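Local coordinates for uncharacterized protein (Staphylococcus aureus subsp. aureus, PDB 3H04) that is of unknown function but, from its alpha/beta-hydrolase fold and a likely Ser-His-Asp triad, is probably a serine hydrolase, perhaps an esterase, at residues S66-P71 and P163-Q168; S74-I79 and S197-A202; D124-S129 and D249-P254; N46-Q51 and L62-Y67. One frame throughout, in Å; residues are numbered along the deposited sequence.

Interaction 1 of 4, residues S66-P71 and P163-Q168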
loop_
_atom_site.group_PDB
_atom_site.type_symbol
_atom_site.label_atom_id
_atom_site.label_comp_id
_atom_site.label_asym_id
_atom_site.label_seq_id
_atom_site.Cartn_x
_atom_site.Cartn_y
_atom_site.Cartn_z
ATOM N N SER A 66 -2.327 9.496 -4.093
ATOM C CA SER A 66 -3.569 9.455 -3.326
ATOM C C SER A 66 -4.635 8.696 -4.083
ATOM O O SER A 66 -4.573 8.582 -5.322
ATOM C CB SER A 66 -4.017 10.874 -3.007
ATOM O OG SER A 66 -3.040 11.453 -2.115
ATOM N N TYR A 67 -5.589 8.140 -3.328
ATOM C CA TYR A 67 -6.749 7.476 -3.906
ATOM C C TYR A 67 -7.921 7.696 -2.951
ATOM O O TYR A 67 -7.706 7.905 -1.764
ATOM C CB TYR A 67 -6.485 5.971 -4.089
ATOM C CG TYR A 67 -6.009 5.299 -2.840
ATOM C CD1 TYR A 67 -6.924 4.744 -1.939
ATOM C CD2 TYR A 67 -4.664 5.195 -2.543
ATOM C CE1 TYR A 67 -6.482 4.118 -0.770
ATOM C CE2 TYR A 67 -4.211 4.554 -1.382
ATOM C CZ TYR A 67 -5.141 4.020 -0.515
ATOM O OH TYR A 67 -4.719 3.443 0.639
ATOM N N ARG A 68 -9.144 7.612 -3.476
ATOM C CA ARG A 68 -10.345 7.740 -2.642
ATOM C C ARG A 68 -10.496 6.507 -1.736
ATOM O O ARG A 68 -10.201 5.381 -2.105
ATOM C CB ARG A 68 -11.564 8.033 -3.525
ATOM C CG ARG A 68 -11.609 9.500 -3.994
ATOM C CD ARG A 68 -12.703 9.743 -5.033
ATOM N NE ARG A 68 -12.347 9.223 -6.348
ATOM C CZ ARG A 68 -13.116 9.377 -7.420
ATOM N NH1 ARG A 68 -14.299 10.003 -7.320
ATOM N NH2 ARG A 68 -12.727 8.901 -8.580
ATOM N N LEU A 69 -10.922 6.723 -0.510
ATOM C CA LEU A 69 -11.000 5.651 0.446
ATOM C C LEU A 69 -12.335 4.937 0.504
ATOM O O LEU A 69 -13.409 5.525 0.214
ATOM C CB LEU A 69 -10.677 6.223 1.826
ATOM C CG LEU A 69 -9.322 6.929 1.955
ATOM C CD1 LEU A 69 -9.219 7.752 3.282
ATOM C CD2 LEU A 69 -8.109 6.006 1.757
ATOM N N LEU A 70 -12.287 3.676 0.946
ATOM C CA LEU A 70 -13.510 3.005 1.415
ATOM C C LEU A 70 -13.963 3.649 2.727
ATOM O O LEU A 70 -13.148 4.140 3.468
ATOM C CB LEU A 70 -13.296 1.520 1.629
ATOM C CG LEU A 70 -12.597 0.650 0.593
ATOM C CD1 LEU A 70 -12.290 -0.645 1.334
ATOM C CD2 LEU A 70 -13.461 0.427 -0.608
ATOM N N PRO A 71 -15.275 3.624 3.036
ATOM C CA PRO A 71 -16.341 2.969 2.285
ATOM C C PRO A 71 -17.104 3.888 1.337
ATOM O O PRO A 71 -18.092 3.471 0.757
ATOM C CB PRO A 71 -17.263 2.506 3.409
ATOM C CG PRO A 71 -17.208 3.667 4.381
ATOM C CD PRO A 71 -15.729 4.039 4.377
ATOM N N PRO A 163 -16.559 11.346 -1.003
ATOM C CA PRO A 163 -15.245 10.653 -0.869
ATOM C C PRO A 163 -14.114 11.566 -0.515
ATOM O O PRO A 163 -14.125 12.724 -0.921
ATOM C CB PRO A 163 -15.021 10.070 -2.271
ATOM C CG PRO A 163 -16.410 9.950 -2.869
ATOM C CD PRO A 163 -17.120 11.168 -2.361
ATOM N N VAL A 164 -13.110 11.011 0.184
ATOM C CA VAL A 164 -11.948 11.697 0.658
ATOM C C VAL A 164 -10.705 10.913 0.239
ATOM O O VAL A 164 -10.790 9.720 -0.019
ATOM C CB VAL A 164 -11.961 11.840 2.235
ATOM C CG1 VAL A 164 -13.025 12.890 2.673
ATOM C CG2 VAL A 164 -12.150 10.501 2.923
ATOM N N VAL A 165 -9.555 11.580 0.170
ATOM C CA VAL A 165 -8.297 10.867 -0.059
ATOM C C VAL A 165 -7.421 10.786 1.188
ATOM O O VAL A 165 -6.369 10.181 1.141
ATOM C CB VAL A 165 -7.453 11.448 -1.224
ATOM C CG1 VAL A 165 -8.270 11.519 -2.487
ATOM C CG2 VAL A 165 -6.908 12.842 -0.857
ATOM N N GLN A 166 -7.883 11.349 2.286
ATOM C CA GLN A 166 -7.205 11.251 3.542
ATOM C C GLN A 166 -8.228 11.444 4.670
ATOM O O GLN A 166 -9.342 11.937 4.447
ATOM C CB GLN A 166 -6.059 12.265 3.630
ATOM C CG GLN A 166 -6.545 13.719 3.648
ATOM C CD GLN A 166 -5.418 14.726 3.861
ATOM O OE1 GLN A 166 -4.461 14.472 4.572
ATOM N NE2 GLN A 166 -5.544 15.866 3.247
ATOM N N ASP A 167 -7.857 11.032 5.864
ATOM C CA ASP A 167 -8.753 11.157 7.014
ATOM C C ASP A 167 -9.256 12.578 7.108
ATOM O O ASP A 167 -8.464 13.548 7.053
ATOM C CB ASP A 167 -8.049 10.809 8.360
ATOM C CG ASP A 167 -7.521 9.411 8.414
ATOM O OD1 ASP A 167 -7.878 8.581 7.561
ATOM O OD2 ASP A 167 -6.655 9.156 9.279
ATOM N N GLN A 168 -10.577 12.710 7.234
ATOM C CA GLN A 168 -11.239 13.995 7.491
ATOM C C GLN A 168 -11.489 14.250 8.987
ATOM O O GLN A 168 -11.861 15.363 9.403
ATOM C CB GLN A 168 -12.538 14.104 6.640
ATOM C CG GLN A 168 -13.834 13.567 7.238
ATOM C CD GLN A 168 -13.862 12.069 7.398
ATOM O OE1 GLN A 168 -12.977 11.327 6.909
ATOM N NE2 GLN A 168 -14.900 11.594 8.100
HETATM O O HOH W 1 -3.594 11.174 0.820
HETATM O O HOH W 2 -5.417 8.050 -0.328
HETATM O O HOH W 3 -13.709 8.204 0.732
#
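In this alpha/beta-hydrolase fold, the loop that leaves strand 60-65 for helix 75-91 is met by the loop joining helices 152-156 and 173-182, part of the long insertion after strand 121-125. The two backbones run close together, R68 beside V165, and one direct hydrogen bond joins them: L69 N donates a hydrogen bond to V164 O at 3.0 Å, almost along the C=O axis (177° at the oxygen). The same oxygen takes a CA-H...O contact from R68 CA, and Y67 O takes one from V165 CA, so each loop offers a carbonyl to the other. Side chains fill in around this backbone seam. R68 lies alongside P163, its CD 3.6 Å from P163 CB; the chain then bends at chi3 (-75°) and carries the guanidinium to D12 and D81. L69 crosses V164 obliquely, CD1 against CG2, and V165 sets CB against S66 CB. V165 also touches L16 and P17 of strand 15-21. Waters complete the joint. One accepts from V164 N and lies within bonding distance of L69 O, to which it probably donates, running beside the direct bond. V165 O is held by two more: one reaches S66 OG, while the other accepts from Y67 N at 3.0 Å and sits 3.6 Å above the plane of the Y67 ring, over its centre.

Interaction 2 of 4, residues S74-I79 and S197-A202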
loop_
_atom_site.group_PDB
_atom_site.type_symbol
_atom_site.label_atom_id
_atom_site.label_comp_id
_atom_site.label_asym_id
_atom_site.label_seq_id
_atom_site.Cartn_x
_atom_site.Cartn_y
_atom_site.Cartn_z
ATOM N N SER A 74 -15.901 2.300 -3.759
ATOM C CA SER A 74 -15.584 0.880 -3.720
ATOM C C SER A 74 -14.102 0.606 -4.090
ATOM O O SER A 74 -13.370 1.481 -4.556
ATOM C CB SER A 74 -16.474 0.112 -4.708
ATOM O OG SER A 74 -15.962 0.274 -6.035
ATOM N N LEU A 75 -13.670 -0.635 -3.911
ATOM C CA LEU A 75 -12.331 -1.021 -4.331
ATOM C C LEU A 75 -12.130 -0.873 -5.857
ATOM O O LEU A 75 -11.016 -0.624 -6.302
ATOM C CB LEU A 75 -12.005 -2.460 -3.910
ATOM C CG LEU A 75 -10.654 -3.054 -4.311
ATOM C CD1 LEU A 75 -9.462 -2.257 -3.720
ATOM C CD2 LEU A 75 -10.520 -4.505 -3.874
ATOM N N ASP A 76 -13.196 -0.994 -6.663
ATOM C CA ASP A 76 -13.051 -0.785 -8.101
ATOM C C ASP A 76 -12.636 0.661 -8.365
ATOM O O ASP A 76 -11.789 0.918 -9.213
ATOM C CB ASP A 76 -14.333 -1.097 -8.903
ATOM C CG ASP A 76 -14.581 -2.597 -9.083
ATOM O OD1 ASP A 76 -13.628 -3.398 -9.213
ATOM O OD2 ASP A 76 -15.770 -2.964 -9.086
ATOM N N CYS A 77 -13.251 1.589 -7.642
ATOM C CA CYS A 77 -12.854 2.986 -7.698
ATOM C C CYS A 77 -11.402 3.241 -7.209
ATOM O O CYS A 77 -10.701 4.027 -7.827
ATOM C CB CYS A 77 -13.846 3.805 -6.928
ATOM S SG CYS A 77 -13.596 5.591 -7.019
ATOM N N ILE A 78 -10.985 2.597 -6.099
ATOM C CA ILE A 78 -9.633 2.703 -5.607
ATOM C C ILE A 78 -8.612 2.309 -6.700
ATOM O O ILE A 78 -7.660 3.042 -6.985
ATOM C CB ILE A 78 -9.437 1.857 -4.321
ATOM C CG1 ILE A 78 -10.259 2.481 -3.160
ATOM C CG2 ILE A 78 -7.859 1.691 -3.999
ATOM C CD1 ILE A 78 -10.062 1.789 -1.802
ATOM N N ILE A 79 -8.843 1.161 -7.322
ATOM C CA ILE A 79 -7.959 0.648 -8.349
ATOM C C ILE A 79 -7.934 1.605 -9.532
ATOM O O ILE A 79 -6.865 1.898 -10.091
ATOM C CB ILE A 79 -8.357 -0.763 -8.762
ATOM C CG1 ILE A 79 -8.121 -1.700 -7.544
ATOM C CG2 ILE A 79 -7.564 -1.232 -10.010
ATOM C CD1 ILE A 79 -8.657 -3.112 -7.746
ATOM N N SER A 197 -10.316 -12.672 -10.309
ATOM C CA SER A 197 -8.839 -12.578 -10.494
ATOM C C SER A 197 -8.352 -11.149 -10.596
ATOM O O SER A 197 -7.180 -10.871 -10.342
ATOM C CB SER A 197 -8.363 -13.380 -11.717
ATOM O OG SER A 197 -8.820 -12.759 -12.899
ATOM N N LYS A 198 -9.250 -10.221 -10.905
ATOM C CA LYS A 198 -8.911 -8.798 -10.789
ATOM C C LYS A 198 -8.273 -8.431 -9.440
ATOM O O LYS A 198 -7.322 -7.635 -9.397
ATOM C CB LYS A 198 -10.140 -7.944 -11.024
ATOM C CG LYS A 198 -9.839 -6.469 -11.078
ATOM C CD LYS A 198 -11.046 -5.628 -11.363
ATOM C CE LYS A 198 -10.667 -4.148 -11.358
ATOM N NZ LYS A 198 -11.837 -3.342 -11.819
ATOM N N TYR A 199 -8.797 -8.991 -8.354
ATOM C CA TYR A 199 -8.410 -8.593 -6.995
ATOM C C TYR A 199 -7.461 -9.580 -6.286
ATOM O O TYR A 199 -7.102 -9.341 -5.141
ATOM C CB TYR A 199 -9.669 -8.415 -6.122
ATOM C CG TYR A 199 -10.817 -7.707 -6.822
ATOM C CD1 TYR A 199 -10.757 -6.350 -7.119
ATOM C CD2 TYR A 199 -11.948 -8.419 -7.212
ATOM C CE1 TYR A 199 -11.844 -5.704 -7.754
ATOM C CE2 TYR A 199 -13.016 -7.806 -7.883
ATOM C CZ TYR A 199 -12.952 -6.455 -8.146
ATOM O OH TYR A 199 -14.000 -5.881 -8.813
ATOM N N ASN A 200 -7.080 -10.647 -6.978
ATOM C CA ASN A 200 -6.343 -11.785 -6.437
ATOM C C ASN A 200 -5.309 -12.182 -7.482
ATOM O O ASN A 200 -5.670 -12.715 -8.566
ATOM C CB ASN A 200 -7.309 -12.921 -6.148
ATOM C CG ASN A 200 -8.365 -12.492 -5.209
ATOM O OD1 ASN A 200 -9.502 -12.157 -5.615
ATOM N ND2 ASN A 200 -7.985 -12.357 -3.943
ATOM N N ILE A 201 -4.035 -11.918 -7.202
ATOM C CA ILE A 201 -3.003 -12.111 -8.242
ATOM C C ILE A 201 -2.737 -13.597 -8.409
ATOM O O ILE A 201 -2.290 -14.258 -7.460
ATOM C CB ILE A 201 -1.713 -11.323 -7.942
ATOM C CG1 ILE A 201 -1.994 -9.845 -7.844
ATOM C CG2 ILE A 201 -0.674 -11.499 -9.055
ATOM C CD1 ILE A 201 -0.743 -9.030 -7.437
ATOM N N ALA A 202 -3.041 -14.140 -9.596
ATOM C CA ALA A 202 -2.922 -15.573 -9.852
ATOM C C ALA A 202 -1.459 -16.054 -9.812
ATOM O O ALA A 202 -0.546 -15.265 -10.049
ATOM C CB ALA A 202 -3.550 -15.953 -11.223
HETATM O O HOH W 4 -11.355 -0.824 -11.379
#
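D76, in the first turn of helix 75-91, gathers two donors from the loop before helix 203-206 onto a single oxygen. D76 OD1 accepts from Y199 OH over a short 2.5 Å, through its syn lone pair, and lies near the plane of the ring at its edge. The ammonium of K198 comes to the same oxygen from above the carboxylate plane, a longer salt bridge with NZ 3.2 Å from OD1. With two donors on OD1, one of them charged, D76 is probably kept ionised. The tight apolar part gathers at Y199 CD1. L75, its CG anti to the backbone N (chi1 178°), slides past Y199 in the opposite sense and puts CD2 3.7 Å from Y199 CD1; I79 CD1 reaches the same ring carbon at the edge, 3.9 Å away. I191 adds to the packing of both D76 and Y199. The lysine side is looser and wetter: K198 is fully extended, its CB over one face of the Y199 ring, and its NZ donates to a water that in turn donates to D76 O, 2.8 Å from that water. S74 caps the helix through OG, with weak bonds from D76 N and C77 N. The whole is a helix N-terminus with a serine N-cap, pinned to the insertion of an alpha/beta-hydrolase fold through its first-turn aspartate.

Interaction 3 of 4, residues D124-S129 and D249-P254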
loop_
_atom_site.group_PDB
_atom_site.type_symbol
_atom_site.label_atom_id
_atom_site.label_comp_id
_atom_site.label_asym_id
_atom_site.label_seq_id
_atom_site.Cartn_x
_atom_site.Cartn_y
_atom_site.Cartn_z
ATOM N N ASP A 124 7.357 -4.236 -0.878
ATOM C CA ASP A 124 6.130 -4.723 -0.220
ATOM C C ASP A 124 6.405 -4.797 1.252
ATOM O O ASP A 124 7.072 -5.735 1.726
ATOM C CB ASP A 124 5.771 -6.110 -0.778
ATOM C CG ASP A 124 4.722 -6.875 0.035
ATOM O OD1 ASP A 124 4.034 -6.319 0.928
ATOM O OD2 ASP A 124 4.626 -8.116 -0.236
ATOM N N PHE A 125 5.927 -3.780 1.985
ATOM C CA PHE A 125 6.024 -3.796 3.443
ATOM C C PHE A 125 4.685 -4.310 3.990
ATOM O O PHE A 125 3.649 -3.653 3.827
ATOM C CB PHE A 125 6.315 -2.413 4.009
ATOM C CG PHE A 125 7.768 -2.017 4.039
ATOM C CD1 PHE A 125 8.749 -2.634 3.239
ATOM C CD2 PHE A 125 8.156 -0.984 4.880
ATOM C CE1 PHE A 125 10.101 -2.190 3.272
ATOM C CE2 PHE A 125 9.444 -0.570 4.928
ATOM C CZ PHE A 125 10.437 -1.161 4.129
ATOM N N TYR A 126 4.708 -5.517 4.567
ATOM C CA TYR A 126 3.578 -6.126 5.252
ATOM C C TYR A 126 2.215 -6.037 4.548
ATOM O O TYR A 126 1.181 -5.745 5.185
ATOM C CB TYR A 126 3.464 -5.687 6.705
ATOM C CG TYR A 126 3.765 -4.231 6.996
ATOM C CD1 TYR A 126 2.774 -3.254 6.849
ATOM C CD2 TYR A 126 5.044 -3.821 7.327
ATOM C CE1 TYR A 126 3.032 -1.869 7.085
ATOM C CE2 TYR A 126 5.301 -2.448 7.591
ATOM C CZ TYR A 126 4.294 -1.496 7.477
ATOM O OH TYR A 126 4.554 -0.167 7.686
ATOM N N GLY A 127 2.243 -6.306 3.249
ATOM C CA GLY A 127 1.062 -6.348 2.409
ATOM C C GLY A 127 0.701 -7.794 2.015
ATOM O O GLY A 127 1.045 -8.789 2.696
ATOM N N TYR A 128 -0.011 -7.865 0.912
ATOM C CA TYR A 128 -0.659 -9.072 0.469
ATOM C C TYR A 128 -0.980 -8.924 -0.999
ATOM O O TYR A 128 -1.069 -7.818 -1.485
ATOM C CB TYR A 128 -1.957 -9.302 1.250
ATOM C CG TYR A 128 -2.841 -8.089 1.458
ATOM C CD1 TYR A 128 -3.891 -7.817 0.592
ATOM C CD2 TYR A 128 -2.598 -7.190 2.505
ATOM C CE1 TYR A 128 -4.711 -6.699 0.776
ATOM C CE2 TYR A 128 -3.445 -6.059 2.722
ATOM C CZ TYR A 128 -4.493 -5.852 1.854
ATOM O OH TYR A 128 -5.296 -4.775 1.993
ATOM N N SER A 129 -1.190 -10.048 -1.676
ATOM C CA SER A 129 -1.458 -10.087 -3.132
ATOM C C SER A 129 -2.907 -10.495 -3.476
ATOM O O SER A 129 -3.252 -10.751 -4.641
ATOM C CB SER A 129 -0.499 -11.101 -3.760
ATOM O OG SER A 129 -0.757 -12.443 -3.303
ATOM N N ASP A 249 3.149 -2.680 11.585
ATOM C CA ASP A 249 4.002 -1.592 11.073
ATOM C C ASP A 249 5.256 -1.404 11.946
ATOM O O ASP A 249 5.372 -0.502 12.807
ATOM C CB ASP A 249 3.187 -0.304 10.812
ATOM C CG ASP A 249 2.369 0.151 12.026
ATOM O OD1 ASP A 249 1.933 -0.731 12.816
ATOM O OD2 ASP A 249 2.216 1.391 12.208
ATOM N N PHE A 250 6.205 -2.299 11.711
ATOM C CA PHE A 250 7.441 -2.345 12.500
ATOM C C PHE A 250 8.251 -1.041 12.385
ATOM O O PHE A 250 9.095 -0.771 13.238
ATOM C CB PHE A 250 8.346 -3.516 12.037
ATOM C CG PHE A 250 8.796 -3.412 10.591
ATOM C CD1 PHE A 250 9.929 -2.653 10.233
ATOM C CD2 PHE A 250 8.116 -4.074 9.589
ATOM C CE1 PHE A 250 10.320 -2.537 8.910
ATOM C CE2 PHE A 250 8.512 -3.957 8.250
ATOM C CZ PHE A 250 9.599 -3.189 7.906
ATOM N N ASP A 251 7.983 -0.290 11.309
ATOM C CA ASP A 251 8.623 0.984 10.991
ATOM C C ASP A 251 7.821 2.189 11.432
ATOM O O ASP A 251 8.088 3.305 11.005
ATOM C CB ASP A 251 8.891 1.078 9.483
ATOM C CG ASP A 251 7.602 1.014 8.633
ATOM O OD1 ASP A 251 6.564 0.436 9.076
ATOM O OD2 ASP A 251 7.669 1.489 7.480
ATOM N N ARG A 252 6.843 1.989 12.290
ATOM C CA ARG A 252 6.090 3.134 12.812
ATOM C C ARG A 252 7.055 4.233 13.328
ATOM O O ARG A 252 6.833 5.426 13.058
ATOM C CB ARG A 252 5.153 2.680 13.908
ATOM C CG ARG A 252 4.393 3.781 14.550
ATOM C CD ARG A 252 3.524 3.225 15.617
ATOM N NE ARG A 252 2.628 2.169 15.119
ATOM C CZ ARG A 252 1.837 1.473 15.919
ATOM N NH1 ARG A 252 1.810 1.774 17.230
ATOM N NH2 ARG A 252 1.065 0.506 15.424
ATOM N N ARG A 253 8.118 3.842 14.044
ATOM C CA ARG A 253 9.203 4.774 14.438
ATOM C C ARG A 253 10.550 4.485 13.781
ATOM O O ARG A 253 10.937 3.328 13.597
ATOM C CB ARG A 253 9.383 4.747 15.939
ATOM C CG ARG A 253 8.139 5.184 16.644
ATOM C CD ARG A 253 7.966 4.541 17.955
ATOM N NE ARG A 253 8.844 5.159 18.923
ATOM C CZ ARG A 253 8.462 5.795 20.024
ATOM N NH1 ARG A 253 7.183 5.908 20.362
ATOM N NH2 ARG A 253 9.399 6.292 20.824
ATOM N N PRO A 254 11.309 5.529 13.470
ATOM C CA PRO A 254 12.546 5.281 12.736
ATOM C C PRO A 254 13.666 4.710 13.601
ATOM O O PRO A 254 14.770 5.304 13.689
ATOM C CB PRO A 254 12.880 6.666 12.150
ATOM C CG PRO A 254 11.881 7.626 12.730
ATOM C CD PRO A 254 11.115 6.955 13.777
#
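D251 OD2 is the best-held polar atom, with two partners: a salt bridge from R103 NH1 and a hydrogen bond with Y262 OH. OD1 of the same carboxylate has one bond, accepted from Y126 OH across a short 2.5 Å through its syn lone pair, with the ring and carboxylate planes 71° apart. OD2 also lies at the edge of the F125 ring, in its plane, 3.6 Å from CD2. Such company would tend to hold D251 as the anion, although it is buried. Around this polar core sits an aromatic cluster. F250, with CG in the crowded position between backbone N and carbonyl carbon (chi1 61°), sets CZ over one face of F125, 4.0 Å from F125 CE2, and brings CE2 to the edge of Y126, 3.6 Å from its CD2. D249 CA sits over one face of Y126 in a CH-pi contact, 4.0 Å from the ring centroid. D249 itself starts a type I turn to R252, whose NE and NH2 clasp its carboxylate side-on. Y126 further meets H248 edge-to-face and touches S104 and D220. The tyrosine thus lines what is probably the Ser-His-Asp triad of an alpha/beta-hydrolase active site.

Interaction 4 of 4, residues N46-Q51 and L62-Y67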
loop_
_atom_site.group_PDB
_atom_site.type_symbol
_atom_site.label_atom_id
_atom_site.label_comp_id
_atom_site.label_asym_id
_atom_site.label_seq_id
_atom_site.Cartn_x
_atom_site.Cartn_y
_atom_site.Cartn_z
ATOM N N ASN A 46 1.166 11.362 2.818
ATOM C CA ASN A 46 2.393 11.843 3.460
ATOM C C ASN A 46 2.598 11.296 4.885
ATOM O O ASN A 46 2.797 12.080 5.814
ATOM C CB ASN A 46 2.473 13.384 3.474
ATOM C CG ASN A 46 1.329 14.020 4.245
ATOM O OD1 ASN A 46 0.247 13.424 4.386
ATOM N ND2 ASN A 46 1.548 15.227 4.738
ATOM N N ASP A 47 2.555 9.965 5.038
ATOM C CA ASP A 47 2.667 9.304 6.350
ATOM C C ASP A 47 4.026 8.666 6.595
ATOM O O ASP A 47 4.221 8.063 7.650
ATOM C CB ASP A 47 1.563 8.252 6.593
ATOM C CG ASP A 47 1.681 7.011 5.681
ATOM O OD1 ASP A 47 2.479 7.022 4.712
ATOM O OD2 ASP A 47 0.963 6.028 5.948
ATOM N N LEU A 48 4.972 8.842 5.666
ATOM C CA LEU A 48 6.335 8.323 5.809
ATOM C C LEU A 48 7.168 9.250 6.716
ATOM O O LEU A 48 7.147 10.455 6.508
ATOM C CB LEU A 48 7.058 8.257 4.449
ATOM C CG LEU A 48 6.726 7.067 3.556
ATOM C CD1 LEU A 48 7.476 7.204 2.257
ATOM C CD2 LEU A 48 7.090 5.728 4.286
ATOM N N SER A 49 7.930 8.708 7.667
ATOM C CA SER A 49 8.877 9.558 8.443
ATOM C C SER A 49 9.871 10.257 7.523
ATOM O O SER A 49 10.378 9.664 6.565
ATOM C CB SER A 49 9.680 8.792 9.505
ATOM O OG SER A 49 8.870 7.805 10.163
ATOM N N PRO A 50 10.206 11.512 7.852
ATOM C CA PRO A 50 11.257 12.253 7.145
ATOM C C PRO A 50 12.542 11.447 6.975
ATOM O O PRO A 50 13.225 11.546 5.936
ATOM C CB PRO A 50 11.523 13.447 8.087
ATOM C CG PRO A 50 10.234 13.635 8.805
ATOM C CD PRO A 50 9.655 12.273 8.989
ATOM N N GLN A 51 12.882 10.665 7.992
ATOM C CA GLN A 51 14.119 9.867 7.955
ATOM C C GLN A 51 14.087 8.826 6.830
ATOM O O GLN A 51 15.113 8.592 6.172
ATOM C CB GLN A 51 14.390 9.188 9.314
ATOM C CG GLN A 51 14.800 10.192 10.356
ATOM C CD GLN A 51 14.610 9.696 11.768
ATOM O OE1 GLN A 51 13.767 10.216 12.496
ATOM N NE2 GLN A 51 15.382 8.688 12.165
ATOM N N LEU A 62 10.678 10.271 -5.105
ATOM C CA LEU A 62 9.634 9.647 -4.316
ATOM C C LEU A 62 8.322 10.363 -4.619
ATOM O O LEU A 62 8.227 11.559 -4.430
ATOM C CB LEU A 62 9.938 9.721 -2.810
ATOM C CG LEU A 62 8.914 8.989 -1.936
ATOM C CD1 LEU A 62 8.922 7.493 -2.272
ATOM C CD2 LEU A 62 9.239 9.224 -0.463
ATOM N N ILE A 63 7.340 9.626 -5.122
ATOM C CA ILE A 63 6.055 10.216 -5.500
ATOM C C ILE A 63 4.947 9.642 -4.627
ATOM O O ILE A 63 4.698 8.457 -4.685
ATOM C CB ILE A 63 5.752 9.949 -6.953
ATOM C CG1 ILE A 63 6.919 10.402 -7.819
ATOM C CG2 ILE A 63 4.460 10.713 -7.359
ATOM C CD1 ILE A 63 7.885 9.330 -8.309
ATOM N N GLN A 64 4.290 10.461 -3.817
ATOM C CA GLN A 64 3.313 9.945 -2.866
ATOM C C GLN A 64 1.903 10.090 -3.419
ATOM O O GLN A 64 1.413 11.218 -3.555
ATOM C CB GLN A 64 3.553 10.635 -1.521
ATOM C CG GLN A 64 4.981 10.327 -1.141
ATOM C CD GLN A 64 5.449 10.871 0.151
ATOM O OE1 GLN A 64 6.362 11.690 0.150
ATOM N NE2 GLN A 64 4.919 10.360 1.275
ATOM N N LEU A 65 1.278 8.995 -3.826
ATOM C CA LEU A 65 -0.006 9.134 -4.510
ATOM C C LEU A 65 -1.190 9.027 -3.605
ATOM O O LEU A 65 -1.082 8.566 -2.493
ATOM C CB LEU A 65 -0.191 8.190 -5.724
ATOM C CG LEU A 65 -0.384 6.703 -5.657
ATOM C CD1 LEU A 65 -1.690 6.269 -5.050
ATOM C CD2 LEU A 65 -0.197 6.112 -7.152
ATOM N N SER A 66 -2.327 9.496 -4.093
ATOM C CA SER A 66 -3.569 9.455 -3.326
ATOM C C SER A 66 -4.635 8.696 -4.083
ATOM O O SER A 66 -4.573 8.582 -5.322
ATOM C CB SER A 66 -4.017 10.874 -3.007
ATOM O OG SER A 66 -3.040 11.453 -2.115
ATOM N N TYR A 67 -5.589 8.140 -3.328
ATOM C CA TYR A 67 -6.749 7.476 -3.906
ATOM C C TYR A 67 -7.921 7.696 -2.951
ATOM O O TYR A 67 -7.706 7.905 -1.764
ATOM C CB TYR A 67 -6.485 5.971 -4.089
ATOM C CG TYR A 67 -6.009 5.299 -2.840
ATOM C CD1 TYR A 67 -6.924 4.744 -1.939
ATOM C CD2 TYR A 67 -4.664 5.195 -2.543
ATOM C CE1 TYR A 67 -6.482 4.118 -0.770
ATOM C CE2 TYR A 67 -4.211 4.554 -1.382
ATOM C CZ TYR A 67 -5.141 4.020 -0.515
ATOM O OH TYR A 67 -4.719 3.443 0.639
HETATM O O HOH W 5 5.491 11.377 3.839
#
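Two side chains of strand 60-65 meet the loop that leads into helix 50-56. L48 CD1 lies against L62 CD2 at 3.8 Å, the two leucines crossing obliquely, and the same methyl approaches the amide of Q64, 4.2 Å from NE2. That nitrogen also packs on the backbone of N46, 3.7 Å from its CA. The glutamine gets there by running extended beyond CG (chi2 -179°), and its NE2 is fixed by A45 O. A water is the second holder: it accepts from NE2 at 2.8 Å and donates to L48 O, 3.3 Å away. Further out, L48 rests on Y34 and L62 on I32, both of strand 30-35, and D47 OD1 is hydrogen-bonded to Y34 OH. All this lies within the beta-alpha-beta unit 30-35, 50-56, 60-65. No hydrogen bond links the two segments directly; methyl packing and a water bridge do the joining, so the fixing of Q64 NE2 rests on A45 O and that water, on which its N-H groups are spent.

In the fold
From the N terminus, interaction 4 closes first, a short loop inside the beta-alpha-beta unit of strands 30-35 and 60-65, before interactions 2 and 3 open, in series with both. Its second segment runs on into interaction 1, sharing S66 and Y67, and that contact spans 91 residues to reach the insertion. Interactions 1, 2 and 3 cross pairwise, and none nests: interaction 2 ties the start of helix 75-91 to the end of the insertion, and interaction 3 joins the end of strand 121-125 to the loop before helix 256-273. L70 packs on L75 and I78 between interactions 1 and 2; I201 N probably bonds S129 O between 2 and 3; P254 touches Q51 and S49 between 3 and 4.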